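Ribose-5-phosphate isomerase RpiB (PDB 1O1X) probably interconverts ribose 5-phosphate and ribulose 5-phosphate, as a sugar-phosphate isomerase. Local coordinates at residues A[94-99]-A[111-116]. Numbering follows the deposited sequence.
Sequences RAALCL and NNANIL
R94 lays its side chain along N111 and N112 and grips their backbone carbonyls. R94 CB lies 4.0 Å from A113 CA; farther out, CG runs past the carbonyl of N111, and CD comes within 3.1 Å of N111 O. A bend at chi3 (-60°) turns the edge of the guanidinium to the carbonyls, with N112 O close to its plane, and NE and NH2 both donate to N112 O, a side-on grip on one atom. The NH2 bond is the shorter and straighter, 3.0 Å from NH2 to N112 O; both nitrogens approach from the same face of that carbonyl, NE from well above its plane. NE also makes a weak bond to N111 O. The N112 side chain lies beside NH2, its amide plane 24° from that of the guanidinium, and its OD1 is bonded to R108. An alanine in place of R94 would probably leave N112 O without these two donors and this part of the chain freer to shift.

The backbone of R94 is tied in as well. Its N donates almost straight to N114 OD1 (2.9 Å), and its O accepts from the backbone N of both N114 and I115. From there the strands run parallel: A96 N bonds to I115 O at 2.8 Å, A95 CB packs on I115 CB, and A96 CB faces A113 CB near A107 of helix 101-109. This is a beta-alpha-beta crossover, strand 95-97 to helix 101-109 to strand 115-117, at one edge of the chain's five-stranded parallel sheet; segment 111-116 brings in N111, predicted to bind the substrate, next to H110, the predicted proton donor.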
# COMPACT_ATOMS: atom_id res chain seq x y z
N ARG A 94 -2.46 -7.87 21.33
CA ARG A 94 -2.82 -8.04 19.92
C ARG A 94 -2.37 -6.76 19.20
O ARG A 94 -3.05 -5.75 19.18
CB ARG A 94 -4.30 -8.34 19.81
CG ARG A 94 -4.68 -9.72 20.39
CD ARG A 94 -6.17 -10.05 20.32
NE ARG A 94 -6.91 -9.06 21.07
CZ ARG A 94 -7.03 -9.01 22.39
NH1 ARG A 94 -6.56 -9.95 23.16
NH2 ARG A 94 -7.62 -7.95 22.93
N ALA A 95 -1.13 -6.81 18.69
CA ALA A 95 -0.48 -5.71 18.04
C ALA A 95 -0.61 -5.83 16.53
O ALA A 95 -0.15 -6.84 15.92
CB ALA A 95 0.98 -5.65 18.46
N ALA A 96 -1.21 -4.81 15.91
CA ALA A 96 -1.59 -4.87 14.50
C ALA A 96 -0.83 -3.83 13.67
O ALA A 96 -1.01 -2.63 13.84
CB ALA A 96 -3.10 -4.63 14.34
N LEU A 97 -0.03 -4.32 12.74
CA LEU A 97 0.73 -3.52 11.78
C LEU A 97 -0.25 -3.07 10.68
O LEU A 97 -0.74 -3.89 9.88
CB LEU A 97 1.87 -4.37 11.21
CG LEU A 97 2.77 -3.77 10.14
CD1 LEU A 97 3.22 -2.40 10.51
CD2 LEU A 97 3.96 -4.68 9.80
N CYS A 98 -0.57 -1.78 10.65
CA CYS A 98 -1.56 -1.24 9.73
C CYS A 98 -0.95 -0.20 8.84
O CYS A 98 -0.35 0.78 9.32
CB CYS A 98 -2.71 -0.62 10.53
SG CYS A 98 -3.60 -1.78 11.62
N LEU A 99 -1.10 -0.39 7.53
CA LEU A 99 -0.52 0.53 6.55
C LEU A 99 -1.54 1.49 5.95
O LEU A 99 -1.19 2.42 5.22
CB LEU A 99 0.17 -0.24 5.43
CG LEU A 99 1.69 -0.31 5.63
CD1 LEU A 99 2.02 -1.07 6.92
CD2 LEU A 99 2.35 -0.95 4.39
N ASN A 111 -9.99 -8.26 15.33
CA ASN A 111 -8.91 -8.78 16.18
C ASN A 111 -8.88 -8.16 17.58
O ASN A 111 -8.00 -8.51 18.37
CB ASN A 111 -7.54 -8.62 15.50
CG ASN A 111 -7.51 -9.18 14.08
OD1 ASN A 111 -7.41 -10.40 13.85
ND2 ASN A 111 -7.59 -8.29 13.13
N ASN A 112 -9.81 -7.22 17.86
CA ASN A 112 -9.84 -6.46 19.12
C ASN A 112 -8.43 -6.00 19.48
O ASN A 112 -7.97 -6.12 20.61
CB ASN A 112 -10.43 -7.31 20.27
CG ASN A 112 -10.85 -6.47 21.46
OD1 ASN A 112 -10.97 -5.25 21.33
ND2 ASN A 112 -11.10 -7.11 22.62
N ALA A 113 -7.73 -5.43 18.51
CA ALA A 113 -6.34 -5.08 18.69
C ALA A 113 -6.19 -4.04 19.77
O ALA A 113 -6.99 -3.09 19.88
CB ALA A 113 -5.77 -4.62 17.40
N ASN A 114 -5.15 -4.19 20.59
CA ASN A 114 -4.90 -3.23 21.66
C ASN A 114 -3.60 -2.45 21.47
O ASN A 114 -3.35 -1.50 22.17
CB ASN A 114 -5.04 -3.87 23.04
CG ASN A 114 -4.19 -5.13 23.23
OD1 ASN A 114 -3.24 -5.36 22.50
ND2 ASN A 114 -4.50 -5.89 24.28
N ILE A 115 -2.83 -2.81 20.45
CA ILE A 115 -1.67 -2.04 20.02
C ILE A 115 -1.69 -1.86 18.53
O ILE A 115 -1.86 -2.82 17.77
CB ILE A 115 -0.30 -2.68 20.47
CG1 ILE A 115 -0.19 -2.76 21.99
CG2 ILE A 115 0.86 -1.89 19.90
CD1 ILE A 115 1.15 -3.25 22.49
N LEU A 116 -1.53 -0.62 18.12
CA LEU A 116 -1.38 -0.23 16.73
C LEU A 116 0.11 -0.12 16.41
O LEU A 116 0.84 0.56 17.11
CB LEU A 116 -2.07 1.11 16.46
CG LEU A 116 -1.75 1.82 15.13
CD1 LEU A 116 -2.25 0.96 14.00
CD2 LEU A 116 -2.38 3.19 15.09